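Local coordinates for protein sucrose 6(F)-phosphate phosphorylase (Thermoanaerobacterium thermosaccharolyticum DSM 571, PDB 6S9V) that belongs to the alpha-amylase family, with a catalytic domain built round a closed barrel of eight parallel beta strands, at residues 99-104 against 177-182; 209-214 against 250-255. All coordinates share one frame; numbering follows the deposited sequence. Where two conformers were deposited one is given.

Both contacts are buried, but contact 2 lies nearer the middle of the chain (its centre about 8 Å from the chain centre, against about 19 Å for contact 1). Contact 2 joins the fourth and fifth strands of the parallel barrel, whereas contact 1 holds together a separate antiparallel pair in the excursion between the third and fourth strands. Backbone hydrogen bonds carry most of contact 1; contact 2 has fewer and adds a charged network of arginine, aspartate and glutamate. The two meet where Val99 CG1 packs on Leu210 CD2 at 3.8 Å and His101 CE1 approaches Asp211 OD2 at 3.7 Å. A bound BTB molecule lies beside His101 and Asp211, consistent with a shared pocket.

Contact 1 of 2, residues 99-104 against 177-182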
ATOM      1  N   VAL A  99      -0.268 -13.399   0.157  1.00 21.60           N
ATOM      2  CA  VAL A  99       0.598 -14.509   0.518  1.00 23.35           C
ATOM      3  C   VAL A  99       0.250 -15.076   1.889  1.00 24.21           C
ATOM      4  O   VAL A  99       0.638 -16.207   2.197  1.00 25.93           O
ATOM      5  CB  VAL A  99       2.094 -14.118   0.498  1.00 22.87           C
ATOM      6  CG1 VAL A  99       2.572 -13.872  -0.921  1.00 22.87           C
ATOM      7  CG2 VAL A  99       2.350 -12.904   1.380  1.00 22.08           C
ATOM      8  N   ASN A 100      -0.466 -14.321   2.730  1.00 21.16           N
ATOM      9  CA  ASN A 100      -0.705 -14.762   4.098  1.00 20.24           C
ATOM     10  C   ASN A 100      -1.990 -15.558   4.269  1.00 20.67           C
ATOM     11  O   ASN A 100      -2.068 -16.379   5.188  1.00 20.25           O
ATOM     12  CB  ASN A 100      -0.736 -13.559   5.057  1.00 20.93           C
ATOM     13  CG  ASN A 100      -0.857 -13.975   6.520  1.00 22.81           C
ATOM     14  OD1 ASN A 100       0.060 -14.569   7.087  1.00 22.41           O
ATOM     15  ND2 ASN A 100      -1.988 -13.646   7.142  1.00 23.61           N
ATOM     16  N   HIS A 101      -3.000 -15.348   3.424  1.00 21.81           N
ATOM     17  CA  HIS A 101      -4.306 -15.942   3.702  1.00 21.23           C
ATOM     18  C   HIS A 101      -5.151 -16.035   2.441  1.00 20.17           C
ATOM     19  O   HIS A 101      -4.909 -15.344   1.446  1.00 19.71           O
ATOM     20  CB  HIS A 101      -5.054 -15.147   4.781  1.00 20.25           C
ATOM     21  CG  HIS A 101      -5.088 -13.671   4.529  1.00 19.88           C
ATOM     22  ND1 HIS A 101      -4.284 -12.781   5.212  1.00 20.52           N
ATOM     23  CD2 HIS A 101      -5.828 -12.928   3.671  1.00 20.15           C
ATOM     24  CE1 HIS A 101      -4.527 -11.554   4.781  1.00 21.51           C
ATOM     25  NE2 HIS A 101      -5.461 -11.617   3.847  1.00 20.05           N
ATOM     26  N   VAL A 102      -6.161 -16.908   2.515  1.00 19.76           N
ATOM     27  CA  VAL A 102      -7.110 -17.159   1.433  1.00 19.39           C
ATOM     28  C   VAL A 102      -8.506 -17.249   2.043  1.00 18.76           C
ATOM     29  O   VAL A 102      -8.675 -17.526   3.231  1.00 19.56           O
ATOM     30  CB  VAL A 102      -6.745 -18.455   0.664  1.00 21.42           C
ATOM     31  CG1 VAL A 102      -6.987 -19.683   1.541  1.00 19.87           C
ATOM     32  CG2 VAL A 102      -7.501 -18.554  -0.650  1.00 24.78           C
ATOM     33  N   SER A 103      -9.521 -17.002   1.214  1.00 18.28           N
ATOM     34  CA  SER A 103     -10.898 -17.070   1.696  1.00 18.03           C
ATOM     35  C   SER A 103     -11.232 -18.460   2.230  1.00 19.51           C
ATOM     36  O   SER A 103     -10.841 -19.479   1.651  1.00 21.87           O
ATOM     37  CB  SER A 103     -11.866 -16.723   0.570  1.00 18.12           C
ATOM     38  OG  SER A 103     -13.208 -16.879   1.002  1.00 19.26           O
ATOM     39  N   ARG A 104     -11.994 -18.505   3.326  1.00 18.88           N
ATOM     40  CA  ARG A 104     -12.552 -19.771   3.772  1.00 18.94           C
ATOM     41  C   ARG A 104     -13.510 -20.349   2.740  1.00 18.81           C
ATOM     42  O   ARG A 104     -13.850 -21.534   2.812  1.00 19.28           O
ATOM     43  CB  ARG A 104     -13.290 -19.603   5.102  1.00 18.73           C
ATOM     44  CG  ARG A 104     -14.503 -18.680   4.996  1.00 18.88           C
ATOM     45  CD  ARG A 104     -15.358 -18.723   6.252  1.00 21.57           C
ATOM     46  NE  ARG A 104     -15.990 -20.021   6.443  1.00 23.01           N
ATOM     47  CZ  ARG A 104     -16.858 -20.300   7.411  1.00 24.74           C
ATOM     48  NH1 ARG A 104     -17.216 -19.371   8.289  1.00 27.20           N
ATOM     49  NH2 ARG A 104     -17.371 -21.515   7.500  1.00 24.28           N
ATOM     50  N   SER A 177     -13.291 -16.298  11.192  1.00 26.12           N
ATOM     51  CA  SER A 177     -12.812 -15.372  10.183  1.00 23.26           C
ATOM     52  C   SER A 177     -13.047 -15.919   8.781  1.00 21.42           C
ATOM     53  O   SER A 177     -13.087 -17.131   8.559  1.00 21.53           O
ATOM     54  CB  SER A 177     -11.321 -15.101  10.367  1.00 22.35           C
ATOM     55  OG  SER A 177     -10.830 -14.330   9.290  1.00 22.49           O
ATOM     56  N   GLU A 178     -13.198 -14.993   7.832  1.00 20.08           N
ATOM     57  CA  GLU A 178     -13.234 -15.320   6.415  1.00 20.98           C
ATOM     58  C   GLU A 178     -11.856 -15.572   5.838  1.00 20.65           C
ATOM     59  O   GLU A 178     -11.754 -16.087   4.719  1.00 19.39           O
ATOM     60  CB  GLU A 178     -13.883 -14.182   5.628  1.00 20.65           C
ATOM     61  CG  GLU A 178     -15.361 -13.981   5.922  1.00 23.29           C
ATOM     62  CD  GLU A 178     -16.238 -15.099   5.398  1.00 24.89           C
ATOM     63  OE1 GLU A 178     -15.878 -15.716   4.368  1.00 25.82           O
ATOM     64  OE2 GLU A 178     -17.313 -15.334   6.000  1.00 24.66           O
ATOM     65  N   GLN A 179     -10.805 -15.202   6.565  1.00 19.47           N
ATOM     66  CA  GLN A 179      -9.439 -15.197   6.056  1.00 20.07           C
ATOM     67  C   GLN A 179      -8.644 -16.284   6.767  1.00 21.45           C
ATOM     68  O   GLN A 179      -8.304 -16.145   7.948  1.00 23.52           O
ATOM     69  CB  GLN A 179      -8.807 -13.819   6.251  1.00 21.11           C
ATOM     70  CG  GLN A 179      -9.446 -12.716   5.390  1.00 21.38           C
ATOM     71  CD  GLN A 179      -9.173 -11.316   5.930  1.00 23.44           C
ATOM     72  OE1 GLN A 179      -9.539 -10.994   7.058  1.00 26.26           O
ATOM     73  NE2 GLN A 179      -8.552 -10.475   5.113  1.00 22.78           N
ATOM     74  N   ILE A 180      -8.357 -17.369   6.049  1.00 20.85           N
ATOM     75  CA  ILE A 180      -7.631 -18.507   6.600  1.00 21.28           C
ATOM     76  C   ILE A 180      -6.163 -18.383   6.218  1.00 20.08           C
ATOM     77  O   ILE A 180      -5.834 -18.258   5.031  1.00 19.27           O
ATOM     78  CB  ILE A 180      -8.201 -19.841   6.087  1.00 22.57           C
ATOM     79  CG1 ILE A 180      -9.724 -19.903   6.254  1.00 22.25           C
ATOM     80  CG2 ILE A 180      -7.516 -21.002   6.811  1.00 24.17           C
ATOM     81  CD1 ILE A 180     -10.211 -19.613   7.656  1.00 22.21           C
ATOM     82  N   ASP A 181      -5.278 -18.448   7.207  1.00 20.42           N
ATOM     83  CA  ASP A 181      -3.856 -18.303   6.929  1.00 21.73           C
ATOM     84  C   ASP A 181      -3.340 -19.500   6.136  1.00 22.58           C
ATOM     85  O   ASP A 181      -3.729 -20.646   6.380  1.00 21.73           O
ATOM     86  CB  ASP A 181      -3.050 -18.158   8.223  1.00 22.11           C
ATOM     87  CG  ASP A 181      -3.115 -16.760   8.806  1.00 22.78           C
ATOM     88  OD1 ASP A 181      -4.199 -16.149   8.771  1.00 22.99           O
ATOM     89  OD2 ASP A 181      -2.083 -16.283   9.336  1.00 22.52           O
ATOM     90  N   LEU A 182      -2.471 -19.214   5.167  1.00 22.46           N
ATOM     91  CA  LEU A 182      -1.787 -20.232   4.387  1.00 22.37           C
ATOM     92  C   LEU A 182      -0.491 -20.640   5.073  1.00 22.86           C
ATOM     93  O   LEU A 182       0.190 -19.811   5.683  1.00 22.54           O
ATOM     94  CB  LEU A 182      -1.476 -19.715   2.983  1.00 21.72           C
ATOM     95  CG  LEU A 182      -2.674 -19.368   2.095  1.00 23.17           C
ATOM     96  CD1 LEU A 182      -2.223 -18.590   0.867  1.00 25.94           C
ATOM     97  CD2 LEU A 182      -3.395 -20.637   1.695  1.00 23.36           C
TER
HETATM   98  O   HOH W   1       0.688 -17.380   6.529  1.00 24.93           O
HETATM   99  O   HOH W   2     -16.797 -16.518   8.451  1.00 24.42           O
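Val102 and Ile180 form the central hydrogen-bonded pair of a two-stranded antiparallel sheet, in the insertion after barrel strand 92-97 where alpha-amylases carry domain B. Each backbone N donates to the other's O, Ile180 N to Val102 O at 2.8 Å. Leu182 N to Asn100 O (2.9 Å) and Arg104 N to Glu178 O (2.8 Å) extend the pairing. The axes of the short strands meet at 141°, an antiparallel pairing with a marked twist.

Among polar side chains, Asn100 has CG anti to its backbone N (chi1 -175°), which carries the amide to the flank of Asp181. ND2 donates to His101 ND1 at 3.1 Å, in the ring plane, helping to fix the ring's rotation; its second bond, to Asp181 OD2, is weak, with the planes 78° apart. Asp181 OD2 also accepts from Thr170 and forms a salt bridge with Lys218. Gln179 runs alongside His101 with its CD over one ring face, its NE2 bonded to Asp63 and Phe66 O.

Apolar contact is slighter: the side chains of Leu182 and Val102 cross at about a right angle, CD2 to CG1 3.7 Å.

At the other end the aliphatic part of Arg104 lies against the Glu178 carboxylate, CG 3.3 Å from OE1, which also bonds Ser61. A water in the plane of the Arg104 guanidinium accepts from NH1 and donates to Glu178 OE2.

Contact 2 of 2, residues 209-214 against 250-255; sequences RLDAVG and LLEVHS
Glu252 lies across the guanidinium of Arg209, its CB 3.8 Å above the plane and offset toward the rim, its CG 3.3 Å from Arg209 NH2. Glu252 OE1 is 3.5 Å from Arg209 NH2 but well out of the guanidinium plane, making the salt bridge one of charge alone, with no N-H directed at the oxygen. In plane, Arg209 NH1 donates to Asp211 OD1 at 3.2 Å, meeting its anti side; Asp96 also pairs with NH1, and a bound sulfate with NE.

The Glu252 chain leaves with CG anti to the backbone N and then bends at chi2 (-110°), delivering OE1 to Ala212 N at 2.8 Å. This bond is nearly straight at the hydrogen (169°), although the donor sits above the carboxylate plane. Asp211 and Glu252 run side by side with carboxylates turned 37° apart, OD1 and OE1, two acceptors, 3.4 Å from each other.

The frame is a beta-alpha-beta unit: strands 207-210 and 248-251 are parallel neighbours in the barrel, joined through helix 230-244, and the acidic groups lie at the C-terminal side of the barrel strands, which holds the active site in alpha-amylase-type barrels. Leu210 N bonds Leu250 O at 2.9 Å; the next bond, Glu252 N to Leu210 O, is weak. A type II turn from Leu210 to Val213 presents the Ala212 N-H to Glu252.

Beyond the turn, Val213 CG1 meets Val253 CG2 at 3.7 Å, and helix 230-244 packs on Val213 through Phe234 and Leu235. A water accepts from Gly214 N and donates to Glu252 O.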
ATOM      1  N   ARG A 209       2.269  -6.835  -5.354  1.00 18.46           N
ATOM      2  CA  ARG A 209       2.353  -6.417  -3.967  1.00 19.19           C
ATOM      3  C   ARG A 209       2.100  -7.624  -3.075  1.00 19.70           C
ATOM      4  O   ARG A 209       1.080  -8.305  -3.217  1.00 18.95           O
ATOM      5  CB  ARG A 209       1.312  -5.326  -3.702  1.00 19.24           C
ATOM      6  CG  ARG A 209       1.158  -4.852  -2.253  1.00 20.53           C
ATOM      7  CD  ARG A 209       0.022  -3.820  -2.200  1.00 19.94           C
ATOM      8  NE  ARG A 209      -0.164  -3.179  -0.897  1.00 20.18           N
ATOM      9  CZ  ARG A 209      -0.821  -3.719   0.127  1.00 21.80           C
ATOM     10  NH1 ARG A 209      -1.340  -4.941   0.023  1.00 22.84           N
ATOM     11  NH2 ARG A 209      -0.949  -3.038   1.259  1.00 21.47           N
ATOM     12  N   LEU A 210       3.026  -7.888  -2.158  1.00 19.38           N
ATOM     13  CA  LEU A 210       2.879  -8.984  -1.203  1.00 20.44           C
ATOM     14  C   LEU A 210       2.160  -8.455   0.031  1.00 21.65           C
ATOM     15  O   LEU A 210       2.774  -7.871   0.929  1.00 21.15           O
ATOM     16  CB  LEU A 210       4.238  -9.569  -0.845  1.00 20.71           C
ATOM     17  CG  LEU A 210       5.034 -10.193  -1.995  1.00 21.70           C
ATOM     18  CD1 LEU A 210       6.193 -10.984  -1.446  1.00 23.11           C
ATOM     19  CD2 LEU A 210       4.171 -11.083  -2.878  1.00 19.95           C
ATOM     20  N   ASP A 211       0.855  -8.697   0.091  1.00 21.06           N
ATOM     21  CA  ASP A 211       0.040  -8.210   1.191  1.00 19.42           C
ATOM     22  C   ASP A 211       0.386  -8.942   2.486  1.00 19.21           C
ATOM     23  O   ASP A 211       0.499 -10.170   2.506  1.00 20.91           O
ATOM     24  CB  ASP A 211      -1.437  -8.412   0.858  1.00 19.31           C
ATOM     25  CG  ASP A 211      -2.347  -8.056   2.013  1.00 20.09           C
ATOM     26  OD1 ASP A 211      -2.410  -6.863   2.372  1.00 21.20           O
ATOM     27  OD2 ASP A 211      -3.011  -8.964   2.558  1.00 20.83           O
ATOM     28  N   ALA A 212       0.556  -8.179   3.567  1.00 19.23           N
ATOM     29  CA  ALA A 212       0.715  -8.740   4.905  1.00 20.55           C
ATOM     30  C   ALA A 212       1.853  -9.756   4.952  1.00 20.84           C
ATOM     31  O   ALA A 212       1.815 -10.714   5.721  1.00 20.74           O
ATOM     32  CB  ALA A 212      -0.594  -9.373   5.391  1.00 21.42           C
ATOM     33  N   VAL A 213       2.894  -9.538   4.146  1.00 20.98           N
ATOM     34  CA  VAL A 213       3.961 -10.531   4.057  1.00 21.94           C
ATOM     35  C   VAL A 213       4.648 -10.715   5.406  1.00 22.69           C
ATOM     36  O   VAL A 213       5.137 -11.810   5.719  1.00 23.53           O
ATOM     37  CB  VAL A 213       4.965 -10.136   2.953  1.00 24.65           C
ATOM     38  CG1 VAL A 213       5.727  -8.873   3.327  1.00 23.67           C
ATOM     39  CG2 VAL A 213       5.924 -11.299   2.667  1.00 28.96           C
ATOM     40  N   GLY A 214       4.647  -9.685   6.251  1.00 23.13           N
ATOM     41  CA  GLY A 214       5.305  -9.809   7.539  1.00 22.92           C
ATOM     42  C   GLY A 214       4.721 -10.880   8.436  1.00 22.18           C
ATOM     43  O   GLY A 214       5.373 -11.287   9.405  1.00 23.09           O
ATOM     44  N   LEU A 250       6.763  -6.085  -4.649  1.00 20.12           N
ATOM     45  CA  LEU A 250       6.688  -4.908  -3.785  1.00 18.43           C
ATOM     46  C   LEU A 250       6.166  -5.386  -2.435  1.00 19.51           C
ATOM     47  O   LEU A 250       5.030  -5.862  -2.338  1.00 19.84           O
ATOM     48  CB  LEU A 250       5.774  -3.845  -4.397  1.00 17.04           C
ATOM     49  CG  LEU A 250       5.427  -2.602  -3.588  1.00 19.10           C
ATOM     50  CD1 LEU A 250       6.651  -1.901  -3.034  1.00 21.30           C
ATOM     51  CD2 LEU A 250       4.611  -1.662  -4.477  1.00 19.86           C
ATOM     52  N   LEU A 251       7.008  -5.319  -1.409  1.00 20.66           N
ATOM     53  CA  LEU A 251       6.657  -5.831  -0.092  1.00 21.05           C
ATOM     54  C   LEU A 251       5.959  -4.757   0.727  1.00 20.69           C
ATOM     55  O   LEU A 251       6.433  -3.623   0.805  1.00 20.98           O
ATOM     56  CB  LEU A 251       7.892  -6.327   0.657  1.00 21.28           C
ATOM     57  CG  LEU A 251       8.598  -7.557   0.090  1.00 27.02           C
ATOM     58  CD1 LEU A 251       8.990  -7.424  -1.362  1.00 33.11           C
ATOM     59  CD2 LEU A 251       9.825  -7.862   0.966  1.00 28.96           C
ATOM     60  N   GLU A 252       4.839  -5.126   1.345  1.00 19.24           N
ATOM     61  CA  GLU A 252       4.117  -4.246   2.259  1.00 19.07           C
ATOM     62  C   GLU A 252       4.417  -4.677   3.686  1.00 18.96           C
ATOM     63  O   GLU A 252       3.933  -5.718   4.135  1.00 19.76           O
ATOM     64  CB  GLU A 252       2.616  -4.290   2.006  1.00 21.49           C
ATOM     65  CG  GLU A 252       1.813  -3.487   3.035  1.00 24.40           C
ATOM     66  CD  GLU A 252       0.999  -4.360   3.986  1.00 28.98           C
ATOM     67  OE1 GLU A 252       0.396  -5.350   3.537  1.00 28.16           O
ATOM     68  OE2 GLU A 252       0.984  -4.063   5.201  1.00 32.80           O
ATOM     69  N   VAL A 253       5.198  -3.869   4.399  1.00 19.64           N
ATOM     70  CA  VAL A 253       5.607  -4.172   5.764  1.00 20.45           C
ATOM     71  C   VAL A 253       5.457  -2.889   6.572  1.00 20.11           C
ATOM     72  O   VAL A 253       6.156  -1.904   6.311  1.00 21.02           O
ATOM     73  CB  VAL A 253       7.052  -4.691   5.844  1.00 21.90           C
ATOM     74  CG1 VAL A 253       7.490  -4.939   7.295  1.00 22.19           C
ATOM     75  CG2 VAL A 253       7.199  -5.968   5.029  1.00 22.64           C
ATOM     76  N   HIS A 254       4.540  -2.895   7.534  1.00 20.16           N
ATOM     77  CA  HIS A 254       4.441  -1.837   8.532  1.00 20.72           C
ATOM     78  C   HIS A 254       5.281  -2.275   9.727  1.00 20.60           C
ATOM     79  O   HIS A 254       4.893  -3.182  10.469  1.00 22.23           O
ATOM     80  CB  HIS A 254       2.990  -1.596   8.924  1.00 21.13           C
ATOM     81  CG  HIS A 254       2.177  -0.974   7.835  1.00 19.28           C
ATOM     82  ND1 HIS A 254       2.387   0.315   7.398  1.00 18.44           N
ATOM     83  CD2 HIS A 254       1.179  -1.474   7.069  1.00 18.66           C
ATOM     84  CE1 HIS A 254       1.529   0.595   6.433  1.00 18.69           C
ATOM     85  NE2 HIS A 254       0.782  -0.473   6.218  1.00 18.25           N
ATOM     86  N   SER A 255       6.435  -1.641   9.913  1.00 20.41           N
ATOM     87  CA  SER A 255       7.343  -2.030  10.981  0.54 21.83           C
ATOM     88  C   SER A 255       8.251  -0.852  11.310  1.00 21.26           C
ATOM     89  O   SER A 255       8.185   0.204  10.680  1.00 20.48           O
ATOM     90  CB  SER A 255       8.167  -3.261  10.586  0.54 23.19           C
ATOM     91  OG  SER A 255       9.040  -3.636  11.636  0.54 25.46           O
TER
HETATM   92  O   HOH W   3       3.496  -7.108   6.368  1.00 21.63           O